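Local coordinates for protein disulfide oxidoreductase (Xylella fastidiosa, PDB 2REM) that probably catalyses disulfide exchange in periplasmic proteins, as a thioredoxin-fold oxidoreductase of the DsbA family, at residues A[10-15]-A[164-169]; A[29-34]-A[60-65]; A[82-87]-A[126-131]; A[88-93]-A[116-121]. One frame throughout, in Å; residues are numbered along the deposited sequence.

Contact 1. Residues A[10-15]-A[164-169]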
loop_
_atom_site.group_PDB
_atom_site.type_symbol
_atom_site.label_atom_id
_atom_site.label_comp_id
_atom_site.label_asym_id
_atom_site.label_seq_id
_atom_site.Cartn_x
_atom_site.Cartn_y
_atom_site.Cartn_z
ATOM N N ASP A 10 -12.293 -16.202 -2.699
ATOM C CA ASP A 10 -11.764 -15.073 -3.444
ATOM C C ASP A 10 -11.522 -13.846 -2.581
ATOM O O ASP A 10 -10.772 -12.958 -2.956
ATOM C CB ASP A 10 -12.709 -14.758 -4.594
ATOM C CG ASP A 10 -12.931 -15.959 -5.479
ATOM O OD1 ASP A 10 -11.957 -16.402 -6.110
ATOM O OD2 ASP A 10 -14.055 -16.490 -5.511
ATOM N N TYR A 11 -12.192 -13.788 -1.437
ATOM C CA TYR A 11 -11.974 -12.698 -0.509
ATOM C C TYR A 11 -12.459 -13.198 0.845
ATOM O O TYR A 11 -13.197 -14.170 0.915
ATOM C CB TYR A 11 -12.729 -11.406 -0.932
ATOM C CG TYR A 11 -14.244 -11.565 -0.894
ATOM C CD1 TYR A 11 -14.974 -11.274 0.280
ATOM C CD2 TYR A 11 -14.950 -12.030 -2.011
ATOM C CE1 TYR A 11 -16.365 -11.439 0.317
ATOM C CE2 TYR A 11 -16.337 -12.192 -1.971
ATOM C CZ TYR A 11 -17.029 -11.898 -0.802
ATOM O OH TYR A 11 -18.397 -12.064 -0.745
ATOM N N VAL A 12 -12.044 -12.521 1.916
ATOM C CA VAL A 12 -12.591 -12.809 3.227
ATOM C C VAL A 12 -13.088 -11.498 3.824
ATOM O O VAL A 12 -12.697 -10.410 3.400
ATOM C CB VAL A 12 -11.560 -13.507 4.158
ATOM C CG1 VAL A 12 -11.249 -14.953 3.687
ATOM C CG2 VAL A 12 -10.276 -12.681 4.234
ATOM N N GLU A 13 -13.955 -11.612 4.807
ATOM C CA GLU A 13 -14.502 -10.456 5.447
ATOM C C GLU A 13 -13.742 -10.235 6.730
ATOM O O GLU A 13 -13.560 -11.156 7.528
ATOM C CB GLU A 13 -16.005 -10.617 5.742
ATOM C CG GLU A 13 -16.599 -9.239 6.152
ATOM C CD GLU A 13 -18.104 -9.225 6.338
ATOM O OE1 GLU A 13 -18.594 -8.222 6.924
ATOM O OE2 GLU A 13 -18.775 -10.189 5.898
ATOM N N ILE A 14 -13.328 -8.989 6.916
ATOM C CA ILE A 14 -12.618 -8.555 8.108
ATOM C C ILE A 14 -13.639 -8.213 9.198
ATOM O O ILE A 14 -14.443 -7.297 9.018
ATOM C CB ILE A 14 -11.751 -7.331 7.762
ATOM C CG1 ILE A 14 -10.719 -7.721 6.704
ATOM C CG2 ILE A 14 -11.127 -6.705 9.027
ATOM C CD1 ILE A 14 -10.271 -6.549 5.820
ATOM N N PRO A 15 -13.610 -8.954 10.327
ATOM C CA PRO A 15 -14.574 -8.732 11.393
ATOM C C PRO A 15 -14.373 -7.333 11.942
ATOM O O PRO A 15 -13.232 -6.914 12.147
ATOM C CB PRO A 15 -14.207 -9.782 12.448
ATOM C CG PRO A 15 -12.820 -10.177 12.147
ATOM C CD PRO A 15 -12.651 -10.015 10.662
ATOM N N ARG A 164 -13.169 -3.855 4.845
ATOM C CA ARG A 164 -14.110 -4.911 5.169
ATOM C C ARG A 164 -13.837 -6.184 4.383
ATOM O O ARG A 164 -14.081 -7.269 4.878
ATOM C CB ARG A 164 -15.529 -4.427 4.892
ATOM C CG ARG A 164 -16.600 -5.354 5.319
ATOM C CD ARG A 164 -17.912 -4.602 5.319
ATOM N NE ARG A 164 -19.017 -5.475 5.669
ATOM C CZ ARG A 164 -20.283 -5.182 5.425
ATOM N NH1 ARG A 164 -20.589 -4.038 4.827
ATOM N NH2 ARG A 164 -21.234 -6.030 5.779
ATOM N N TYR A 165 -13.374 -6.051 3.148
ATOM C CA TYR A 165 -13.176 -7.226 2.314
ATOM C C TYR A 165 -11.752 -7.295 1.865
ATOM O O TYR A 165 -11.259 -6.379 1.213
ATOM C CB TYR A 165 -14.115 -7.224 1.119
ATOM C CG TYR A 165 -15.544 -7.102 1.543
ATOM C CD1 TYR A 165 -16.238 -5.910 1.366
ATOM C CD2 TYR A 165 -16.185 -8.164 2.156
ATOM C CE1 TYR A 165 -17.552 -5.791 1.781
ATOM C CE2 TYR A 165 -17.496 -8.059 2.577
ATOM C CZ TYR A 165 -18.166 -6.866 2.373
ATOM O OH TYR A 165 -19.455 -6.751 2.779
ATOM N N MET A 166 -11.100 -8.393 2.209
ATOM C CA MET A 166 -9.714 -8.568 1.863
ATOM C C MET A 166 -9.654 -9.598 0.756
ATOM O O MET A 166 -10.078 -10.754 0.927
ATOM C CB MET A 166 -8.911 -9.000 3.092
ATOM C CG MET A 166 -7.457 -9.316 2.785
ATOM S SD MET A 166 -6.517 -9.647 4.304
ATOM C CE MET A 166 -7.377 -11.000 5.097
ATOM N N VAL A 167 -9.128 -9.159 -0.376
ATOM C CA VAL A 167 -9.044 -10.011 -1.561
ATOM C C VAL A 167 -8.029 -11.120 -1.301
ATOM O O VAL A 167 -6.975 -10.889 -0.700
ATOM C CB VAL A 167 -8.656 -9.188 -2.805
ATOM C CG1 VAL A 167 -8.531 -10.074 -4.038
ATOM C CG2 VAL A 167 -9.715 -8.099 -3.066
ATOM N N THR A 168 -8.354 -12.327 -1.760
ATOM C CA THR A 168 -7.438 -13.448 -1.676
ATOM C C THR A 168 -7.400 -14.047 -3.076
ATOM O O THR A 168 -7.967 -15.115 -3.344
ATOM C CB THR A 168 -7.909 -14.460 -0.624
ATOM O OG1 THR A 168 -9.195 -14.955 -0.999
ATOM C CG2 THR A 168 -8.020 -13.797 0.755
ATOM N N GLY A 169 -6.768 -13.309 -3.982
ATOM C CA GLY A 169 -6.700 -13.700 -5.382
ATOM C C GLY A 169 -5.536 -14.632 -5.688
ATOM O O GLY A 169 -4.559 -14.701 -4.933
#

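Contact 2. Residues A[29-34]-A[60-65]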
loop_
_atom_site.group_PDB
_atom_site.type_symbol
_atom_site.label_atom_id
_atom_site.label_comp_id
_atom_site.label_asym_id
_atom_site.label_seq_id
_atom_site.Cartn_x
_atom_site.Cartn_y
_atom_site.Cartn_z
ATOM N N VAL A 29 -10.175 1.525 -1.607
ATOM C CA VAL A 29 -9.423 0.362 -2.004
ATOM C C VAL A 29 -8.007 0.600 -1.544
ATOM O O VAL A 29 -7.323 1.476 -2.058
ATOM C CB VAL A 29 -9.465 0.148 -3.527
ATOM C CG1 VAL A 29 -8.674 -1.098 -3.897
ATOM C CG2 VAL A 29 -10.944 -0.018 -3.977
ATOM N N VAL A 30 -7.590 -0.191 -0.571
ATOM C CA VAL A 30 -6.231 -0.150 -0.076
ATOM C C VAL A 30 -5.435 -1.301 -0.658
ATOM O O VAL A 30 -5.928 -2.431 -0.764
ATOM C CB VAL A 30 -6.189 -0.173 1.489
ATOM C CG1 VAL A 30 -4.758 -0.523 2.011
ATOM C CG2 VAL A 30 -6.672 1.150 2.039
ATOM N N GLU A 31 -4.208 -0.996 -1.082
ATOM C CA GLU A 31 -3.191 -2.033 -1.282
ATOM C C GLU A 31 -2.185 -1.948 -0.152
ATOM O O GLU A 31 -1.498 -0.926 -0.006
ATOM C CB GLU A 31 -2.413 -1.846 -2.581
ATOM C CG GLU A 31 -1.471 -3.047 -2.852
ATOM C CD GLU A 31 -0.219 -2.696 -3.660
ATOM O OE1 GLU A 31 0.164 -1.512 -3.724
ATOM O OE2 GLU A 31 0.393 -3.626 -4.225
ATOM N N ILE A 32 -2.108 -3.013 0.631
ATOM C CA ILE A 32 -1.039 -3.200 1.602
ATOM C C ILE A 32 0.106 -3.779 0.795
ATOM O O ILE A 32 -0.041 -4.813 0.125
ATOM C CB ILE A 32 -1.440 -4.134 2.762
ATOM C CG1 ILE A 32 -2.712 -3.608 3.453
ATOM C CG2 ILE A 32 -0.250 -4.348 3.742
ATOM C CD1 ILE A 32 -3.237 -4.504 4.577
ATOM N N PHE A 33 1.225 -3.053 0.781
ATOM C CA PHE A 33 2.366 -3.440 -0.031
ATOM C C PHE A 33 3.624 -3.263 0.827
ATOM O O PHE A 33 3.614 -2.561 1.852
ATOM C CB PHE A 33 2.484 -2.502 -1.252
ATOM C CG PHE A 33 3.105 -1.172 -0.895
ATOM C CD1 PHE A 33 4.472 -0.943 -1.093
ATOM C CD2 PHE A 33 2.342 -0.185 -0.298
ATOM C CE1 PHE A 33 5.043 0.242 -0.696
ATOM C CE2 PHE A 33 2.914 1.009 0.082
ATOM C CZ PHE A 33 4.254 1.219 -0.115
ATOM N N GLY A 34 4.694 -3.896 0.405
ATOM C CA GLY A 34 6.023 -3.552 0.896
ATOM C C GLY A 34 6.949 -3.358 -0.295
ATOM O O GLY A 34 6.887 -4.106 -1.277
ATOM N N PHE A 60 -8.235 5.167 -3.902
ATOM C CA PHE A 60 -7.205 4.138 -3.925
ATOM C C PHE A 60 -6.019 4.594 -3.088
ATOM O O PHE A 60 -5.450 5.663 -3.324
ATOM C CB PHE A 60 -6.806 3.833 -5.370
ATOM C CG PHE A 60 -5.580 2.988 -5.487
ATOM C CD1 PHE A 60 -5.497 1.770 -4.853
ATOM C CD2 PHE A 60 -4.499 3.431 -6.248
ATOM C CE1 PHE A 60 -4.345 0.998 -4.941
ATOM C CE2 PHE A 60 -3.338 2.656 -6.357
ATOM C CZ PHE A 60 -3.270 1.445 -5.697
ATOM N N THR A 61 -5.662 3.788 -2.105
ATOM C CA THR A 61 -4.702 4.206 -1.102
ATOM C C THR A 61 -3.671 3.122 -0.927
ATOM O O THR A 61 -4.008 1.946 -0.835
ATOM C CB THR A 61 -5.408 4.490 0.229
ATOM O OG1 THR A 61 -6.346 5.539 0.014
ATOM C CG2 THR A 61 -4.406 4.896 1.321
ATOM N N LEU A 62 -2.406 3.518 -0.908
ATOM C CA LEU A 62 -1.333 2.602 -0.547
ATOM C C LEU A 62 -1.120 2.632 0.933
ATOM O O LEU A 62 -1.063 3.717 1.545
ATOM C CB LEU A 62 -0.020 2.996 -1.252
ATOM C CG LEU A 62 -0.061 2.990 -2.770
ATOM C CD1 LEU A 62 1.310 3.340 -3.283
ATOM C CD2 LEU A 62 -0.523 1.644 -3.337
ATOM N N VAL A 63 -0.984 1.449 1.523
ATOM C CA VAL A 63 -0.653 1.340 2.929
ATOM C C VAL A 63 0.543 0.397 3.017
ATOM O O VAL A 63 0.469 -0.785 2.628
ATOM C CB VAL A 63 -1.847 0.835 3.809
ATOM C CG1 VAL A 63 -1.415 0.571 5.292
ATOM C CG2 VAL A 63 -3.003 1.830 3.764
ATOM N N PRO A 64 1.662 0.914 3.542
ATOM C CA PRO A 64 2.814 0.047 3.588
ATOM C C PRO A 64 2.616 -1.015 4.667
ATOM O O PRO A 64 1.967 -0.751 5.699
ATOM C CB PRO A 64 3.963 1.010 3.918
ATOM C CG PRO A 64 3.345 2.118 4.665
ATOM C CD PRO A 64 1.908 2.243 4.139
ATOM N N ALA A 65 3.123 -2.211 4.392
ATOM C CA ALA A 65 3.126 -3.320 5.313
ATOM C C ALA A 65 4.168 -3.117 6.412
ATOM O O ALA A 65 5.401 -3.088 6.161
ATOM C CB ALA A 65 3.373 -4.660 4.557
#

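Contact 3. Residues A[82-87]-A[126-131]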
loop_
_atom_site.group_PDB
_atom_site.type_symbol
_atom_site.label_atom_id
_atom_site.label_comp_id
_atom_site.label_asym_id
_atom_site.label_seq_id
_atom_site.Cartn_x
_atom_site.Cartn_y
_atom_site.Cartn_z
ATOM N N ASP A 82 5.922 9.991 1.236
ATOM C CA ASP A 82 4.569 10.498 1.047
ATOM C C ASP A 82 4.354 11.825 1.738
ATOM O O ASP A 82 3.805 12.745 1.146
ATOM C CB ASP A 82 3.506 9.484 1.491
ATOM C CG ASP A 82 2.136 9.813 0.932
ATOM O OD1 ASP A 82 2.057 10.343 -0.194
ATOM O OD2 ASP A 82 1.141 9.545 1.596
ATOM N N VAL A 83 4.782 11.915 2.989
ATOM C CA VAL A 83 4.772 13.183 3.717
ATOM C C VAL A 83 5.494 14.258 2.925
ATOM O O VAL A 83 5.054 15.395 2.884
ATOM C CB VAL A 83 5.420 13.040 5.130
ATOM C CG1 VAL A 83 5.794 14.420 5.721
ATOM C CG2 VAL A 83 4.487 12.256 6.085
ATOM N N LEU A 84 6.582 13.873 2.276
ATOM C CA LEU A 84 7.425 14.818 1.542
ATOM C C LEU A 84 6.928 15.071 0.106
ATOM O O LEU A 84 7.458 15.904 -0.586
ATOM C CB LEU A 84 8.888 14.335 1.560
ATOM C CG LEU A 84 9.547 14.334 2.950
ATOM C CD1 LEU A 84 10.859 13.583 3.019
ATOM C CD2 LEU A 84 9.676 15.754 3.509
ATOM N N GLY A 85 5.880 14.361 -0.302
ATOM C CA GLY A 85 5.261 14.547 -1.607
ATOM C C GLY A 85 6.055 13.947 -2.754
ATOM O O GLY A 85 5.930 14.385 -3.896
ATOM N N VAL A 86 6.889 12.966 -2.460
ATOM C CA VAL A 86 7.711 12.341 -3.487
ATOM C C VAL A 86 7.474 10.833 -3.597
ATOM O O VAL A 86 8.193 10.138 -4.312
ATOM C CB VAL A 86 9.239 12.638 -3.303
ATOM C CG1 VAL A 86 9.523 14.153 -3.355
ATOM C CG2 VAL A 86 9.785 11.986 -2.030
ATOM N N ALA A 87 6.468 10.317 -2.887
ATOM C CA ALA A 87 6.189 8.886 -2.913
ATOM C C ALA A 87 5.751 8.460 -4.314
ATOM O O ALA A 87 6.320 7.514 -4.890
ATOM C CB ALA A 87 5.120 8.520 -1.872
ATOM N N ASP A 126 18.781 16.090 5.201
ATOM C CA ASP A 126 18.443 16.405 6.599
ATOM C C ASP A 126 16.924 16.419 6.790
ATOM O O ASP A 126 16.416 16.013 7.834
ATOM C CB ASP A 126 19.017 17.758 7.024
ATOM C CG ASP A 126 20.517 17.712 7.290
ATOM O OD1 ASP A 126 21.167 16.656 7.058
ATOM O OD2 ASP A 126 21.045 18.753 7.759
ATOM N N ARG A 127 16.210 16.910 5.784
ATOM C CA ARG A 127 14.751 16.842 5.801
ATOM C C ARG A 127 14.249 15.399 5.695
ATOM O O ARG A 127 13.290 15.020 6.393
ATOM C CB ARG A 127 14.095 17.716 4.727
ATOM C CG ARG A 127 12.595 17.917 5.020
ATOM C CD ARG A 127 11.884 18.915 4.099
ATOM N NE ARG A 127 11.125 19.949 4.841
ATOM C CZ ARG A 127 9.980 19.754 5.515
ATOM N NH1 ARG A 127 9.419 18.550 5.597
ATOM N NH2 ARG A 127 9.387 20.780 6.132
ATOM N N PHE A 128 14.855 14.601 4.823
ATOM C CA PHE A 128 14.470 13.205 4.780
ATOM C C PHE A 128 14.636 12.557 6.155
ATOM O O PHE A 128 13.717 11.905 6.631
ATOM C CB PHE A 128 15.212 12.349 3.761
ATOM C CG PHE A 128 14.657 10.949 3.712
ATOM C CD1 PHE A 128 13.472 10.700 3.024
ATOM C CD2 PHE A 128 15.229 9.928 4.470
ATOM C CE1 PHE A 128 12.908 9.431 3.033
ATOM C CE2 PHE A 128 14.667 8.635 4.487
ATOM C CZ PHE A 128 13.515 8.396 3.769
ATOM N N VAL A 129 15.797 12.742 6.768
ATOM C CA VAL A 129 16.077 12.134 8.085
ATOM C C VAL A 129 15.111 12.621 9.158
ATOM O O VAL A 129 14.558 11.811 9.916
ATOM C CB VAL A 129 17.556 12.309 8.519
ATOM C CG1 VAL A 129 17.751 11.863 9.977
ATOM C CG2 VAL A 129 18.442 11.506 7.592
ATOM N N ALA A 130 14.877 13.934 9.188
ATOM C CA ALA A 130 13.926 14.512 10.121
ATOM C C ALA A 130 12.541 13.943 9.893
ATOM O O ALA A 130 11.798 13.762 10.829
ATOM C CB ALA A 130 13.901 16.032 10.018
ATOM N N THR A 131 12.194 13.668 8.640
ATOM C CA THR A 131 10.856 13.218 8.348
ATOM C C THR A 131 10.741 11.755 8.737
ATOM O O THR A 131 9.790 11.360 9.407
ATOM C CB THR A 131 10.502 13.429 6.862
ATOM O OG1 THR A 131 10.646 14.817 6.544
ATOM C CG2 THR A 131 9.037 13.029 6.609
#

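Contact 4. Residues A[88-93]-A[116-121]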
loop_
_atom_site.group_PDB
_atom_site.type_symbol
_atom_site.label_atom_id
_atom_site.label_comp_id
_atom_site.label_asym_id
_atom_site.label_seq_id
_atom_site.Cartn_x
_atom_site.Cartn_y
_atom_site.Cartn_z
ATOM N N LYS A 88 4.756 9.161 -4.868
ATOM C CA LYS A 88 4.211 8.772 -6.169
ATOM C C LYS A 88 5.300 8.803 -7.256
ATOM O O LYS A 88 5.366 7.904 -8.086
ATOM C CB LYS A 88 3.016 9.655 -6.567
ATOM C CG LYS A 88 1.775 9.510 -5.640
ATOM C CD LYS A 88 0.516 10.070 -6.306
ATOM C CE LYS A 88 -0.704 9.940 -5.369
ATOM N NZ LYS A 88 -0.539 10.836 -4.175
ATOM N N ARG A 89 6.136 9.844 -7.273
ATOM C CA ARG A 89 7.141 9.956 -8.331
ATOM C C ARG A 89 8.307 8.963 -8.152
ATOM O O ARG A 89 9.021 8.691 -9.093
ATOM C CB ARG A 89 7.711 11.372 -8.377
ATOM C CG ARG A 89 8.320 11.744 -7.048
ATOM C CD ARG A 89 9.071 13.042 -7.049
ATOM N NE ARG A 89 8.358 14.121 -7.693
ATOM C CZ ARG A 89 8.723 15.398 -7.613
ATOM N NH1 ARG A 89 9.785 15.749 -6.892
ATOM N NH2 ARG A 89 8.029 16.324 -8.259
ATOM N N SER A 90 8.499 8.445 -6.946
ATOM C CA SER A 90 9.665 7.596 -6.696
ATOM C C SER A 90 9.278 6.120 -6.505
ATOM O O SER A 90 10.146 5.277 -6.294
ATOM C CB SER A 90 10.443 8.109 -5.481
ATOM O OG SER A 90 9.658 7.969 -4.311
ATOM N N HIS A 91 7.984 5.816 -6.577
ATOM C CA HIS A 91 7.473 4.519 -6.100
ATOM C C HIS A 91 8.037 3.346 -6.913
ATOM O O HIS A 91 8.598 2.386 -6.355
ATOM C CB HIS A 91 5.937 4.521 -6.181
ATOM C CG HIS A 91 5.292 3.493 -5.313
ATOM N ND1 HIS A 91 4.446 2.521 -5.805
ATOM C CD2 HIS A 91 5.357 3.296 -3.976
ATOM C CE1 HIS A 91 4.018 1.770 -4.805
ATOM N NE2 HIS A 91 4.563 2.214 -3.687
ATOM N N THR A 92 7.868 3.426 -8.224
ATOM C CA THR A 92 8.424 2.454 -9.181
ATOM C C THR A 92 9.935 2.403 -9.061
ATOM O O THR A 92 10.523 1.327 -9.011
ATOM C CB THR A 92 8.039 2.832 -10.610
ATOM O OG1 THR A 92 6.604 2.807 -10.710
ATOM C CG2 THR A 92 8.662 1.859 -11.624
ATOM N N ALA A 93 10.557 3.578 -8.992
ATOM C CA ALA A 93 12.007 3.650 -8.853
ATOM C C ALA A 93 12.507 2.961 -7.578
ATOM O O ALA A 93 13.569 2.305 -7.577
ATOM C CB ALA A 93 12.458 5.107 -8.892
ATOM N N VAL A 116 19.896 9.213 0.522
ATOM C CA VAL A 116 20.606 9.344 -0.751
ATOM C C VAL A 116 19.613 9.085 -1.869
ATOM O O VAL A 116 19.566 9.837 -2.819
ATOM C CB VAL A 116 21.850 8.410 -0.851
ATOM C CG1 VAL A 116 22.402 8.369 -2.264
ATOM C CG2 VAL A 116 22.927 8.882 0.115
ATOM N N PHE A 117 18.789 8.054 -1.714
ATOM C CA PHE A 117 17.782 7.728 -2.706
ATOM C C PHE A 117 16.850 8.923 -2.959
ATOM O O PHE A 117 16.668 9.363 -4.112
ATOM C CB PHE A 117 16.980 6.486 -2.290
ATOM C CG PHE A 117 15.876 6.161 -3.234
ATOM C CD1 PHE A 117 16.140 5.431 -4.394
ATOM C CD2 PHE A 117 14.598 6.658 -3.025
ATOM C CE1 PHE A 117 15.138 5.146 -5.299
ATOM C CE2 PHE A 117 13.567 6.381 -3.950
ATOM C CZ PHE A 117 13.847 5.609 -5.075
ATOM N N TYR A 118 16.267 9.448 -1.877
ATOM C CA TYR A 118 15.305 10.523 -2.000
ATOM C C TYR A 118 15.952 11.851 -2.389
ATOM O O TYR A 118 15.284 12.725 -2.959
ATOM C CB TYR A 118 14.448 10.611 -0.724
ATOM C CG TYR A 118 13.535 9.410 -0.658
ATOM C CD1 TYR A 118 12.463 9.289 -1.551
ATOM C CD2 TYR A 118 13.749 8.391 0.265
ATOM C CE1 TYR A 118 11.615 8.179 -1.527
ATOM C CE2 TYR A 118 12.896 7.254 0.317
ATOM C CZ TYR A 118 11.842 7.167 -0.589
ATOM O OH TYR A 118 10.996 6.093 -0.539
ATOM N N ALA A 119 17.256 11.986 -2.125
ATOM C CA ALA A 119 18.011 13.138 -2.618
ATOM C C ALA A 119 17.846 13.271 -4.138
ATOM O O ALA A 119 17.897 14.370 -4.684
ATOM C CB ALA A 119 19.480 13.035 -2.255
ATOM N N GLY A 120 17.629 12.145 -4.816
ATOM C CA GLY A 120 17.440 12.143 -6.248
ATOM C C GLY A 120 16.122 12.788 -6.633
ATOM O O GLY A 120 15.956 13.215 -7.772
ATOM N N TYR A 121 15.191 12.842 -5.681
ATOM C CA TYR A 121 13.871 13.458 -5.902
ATOM C C TYR A 121 13.757 14.859 -5.273
ATOM O O TYR A 121 12.650 15.362 -5.050
ATOM C CB TYR A 121 12.753 12.514 -5.434
ATOM C CG TYR A 121 12.803 11.266 -6.245
ATOM C CD1 TYR A 121 12.185 11.208 -7.503
ATOM C CD2 TYR A 121 13.581 10.173 -5.831
ATOM C CE1 TYR A 121 12.286 10.066 -8.297
ATOM C CE2 TYR A 121 13.682 9.040 -6.615
ATOM C CZ TYR A 121 13.038 8.996 -7.837
ATOM O OH TYR A 121 13.167 7.893 -8.618
HETATM O O HOH W 1 9.140 6.103 -2.219
#

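Contact 1. Residues A[10-15]-A[164-169]
Tyr11 to Ile14 and Arg164 to Val167 pair antiparallel at one edge of the thioredoxin-fold sheet, where 11-13 is the outermost strand. Val12 and Met166 form the hydrogen-bonded pair, with Val12 N to Met166 O and Met166 N to Val12 O both 2.8 Å. Ile14 N to Arg164 O and Thr168 N to Asp10 O extend it at the two ends. Arg164 and Tyr165 form a classic beta bulge opposite Val161.

The tight part centres on the buried Met166 and Ile14, with Val12 at its partly exposed margin. Met166 is bent at chi3 (57°), which brings Met166 CE against Val12 CG2 at 3.5 Å, closer than usual for two carbons. Ile14 crosses Met166 at about a right angle and sets CD1 3.9 Å from Met166 CB. Val151 of helix 135-151 packs on both.

Tyr11 and Tyr165 lie toward helix 172-190, with ring planes 89° apart. Arg185 NH1 hydrogen-bonds Tyr11 OH, and Arg185 makes a cation-pi contact with Tyr165.

The solvent side is the exposed pair Glu13 and Arg164, a salt bridge. Arg164 NE points almost straight at Glu13 OE1, 3.0 Å away. Glu13 OE1 lies in the guanidinium plane, while Arg164 NE comes from above the carboxylate plane, 53° out of it.

Contact 2. Residues A[29-34]-A[60-65]
Two parallel strands of a beta-alpha-beta unit meet here, with Val30 and Glu31 of one set against Thr61, Leu62 and Val63 of the other. Five backbone hydrogen bonds alternate along the pair. Thr61 N donates to Val29 O, and Glu31 N to Thr61 O. Val63 N to Glu31 O is nearly straight, with an N-H...O angle of 176°. Phe33 N to Val63 O and Ala65 N to Phe33 O complete the series.

On the face of Val30, Ile32, Thr61 and Val63, the valines press tightly. Val30 CG1 and Val63 CG2 are 3.4 Å apart. Further along, Ile32 CG2 meets Ala65 CB at 3.7 Å. Tyr147 of helix 135-151 touches Val30 and Ile32.

The strands are 27-33 and 58-64, and helix 38-52 is the crossover between them, as in the thioredoxin fold. That helix lies over the face of Glu31 and Phe60. Glu31 runs alongside Leu62, with Glu31 OE1 3.3 Å from Leu62 CD2. The CE1 edge of the Phe60 ring is turned to Glu31 CB.

Phe33 CG lies between its backbone N and carbonyl carbon (chi1 78°), which turns it toward 60-65. The ring reaches across the neighbouring strand, with Phe33 CE2 3.8 Å from Leu62 CB and 4.0 Å from Pro64 CB. Tyr35, Tyr78 and His91 each meet this ring edge-to-face.

Contact 3. Residues A[82-87]-A[126-131]
Leu84 and Thr131 reach toward each other tip to tip, and with Val83 and Arg127 they make most of the contact. No hydrogen bond crosses between the segments.

Leu84 has the largest share of buried surface. Its CG is anti to the carbonyl carbon (chi1 -66°), a position that directs it toward 126-131. Both methyls pack on Thr131. Leu84 CD2 lies 3.3 Å from Thr131 OG1 and 3.5 Å from Arg127 NH1. It meets the guanidinium at the edge, near the plane of the group. The Leu84 and Arg127 side chains lie antiparallel, passing one another, and Arg127 CG and CD also touch Leu84 CD2. Leu84 CD1 touches Thr131 CB and also meets Phe128, 3.9 Å from Phe128 CD1.

The contact lies in the helical part of this DsbA-family protein. Leu84 sits where helix 71-83 gives way to the turn before helix 87-101. Gly85 follows with positive phi (76°) in a Schellman motif, and Val86 is the N-cap of the next helix. The opposing residues belong to helix 125-132.

Thr131 divides its side chain between two tasks. Thr131 OG1 donates to Arg127 O, one turn back, at 2.7 Å. Thr131 N also bonds that oxygen, from the opposite face of the carbonyl plane. The hydroxyl is therefore held by its own helix although the leucine methyls pack on it. Thr131 CG2 passes alongside Val83, 3.6 Å from Val83 CG1.

Val83 and Thr131 both also touch Val137 of helix 135-151. Phe128 reaches Ala80 of helix 71-83 and meets the Tyr118 ring, the two planes about 15° apart.

Contact 4. Residues A[88-93]-A[116-121]
Ser90 and Tyr121 make a CH-pi contact. Ser90 CB sits over the centre of one face of the Tyr121 ring, 3.6 Å from the centroid and 12° off the normal.

Other apolar contacts flank this one. Arg89 runs antiparallel to the Tyr121 side chain, with Arg89 CD 3.6 Å from Tyr121 CD1. Its guanidinium and the ring are tilted 39° from each other. Phe117 brings CE2 to 3.9 Å from Ser90 CB. Phe117 CZ is 4.1 Å from Ala93 CB. The backbone takes part as well, since Ala93 C lies at the edge of the Phe117 ring.

Ser90 OG packs against the edge of the Tyr118 ring, 3.4 Å from Tyr118 CE1.

The hydrogen bonds gather at Ser90 OG and a water. The water donates to Ser90 OG at 2.9 Å. It also lies 2.5 Å from Tyr118 OH, a short hydrogen bond whose direction is not settled. Ser90 OG hydrogen-bonds Val86 O, one turn back.

Within 116-121, Phe117 CD2 lies over the centre of the Tyr118 ring.

The contact joins helix 87-101 to helix 111-119 and the residues that follow it, in the helical part of the DsbA-type fold. Phe117 also touches Met94 and Ala97 further along helix 87-101. Tyr118 also touches Ala77 and Ala81 of helix 71-83.

Overall arrangement
Contacts 1 and 2 belong to the same five-stranded sheet and take in its two outermost strands, 11-13 and 58-64. Their centres are 14 Å apart. Contacts 3 and 4 lie in the helical part, with centres 10 Å apart, and touch through Tyr118 and Phe128. The centre of contact 1 is about 32 Å from the centre of each, across the chain's centre. Along the chain, contact 1 encloses the others; contact 2 closes before contact 3 opens, and contact 4 is nested inside contact 3. This is consistent with the helical insertion between strands 58-64 and 158-161 known in DsbA. Contacts 2 and 4 touch where His91 meets Phe33 and Leu62. Phe33 also touches the Cys37-Cys40 motif, the predicted redox pair, here free thiols.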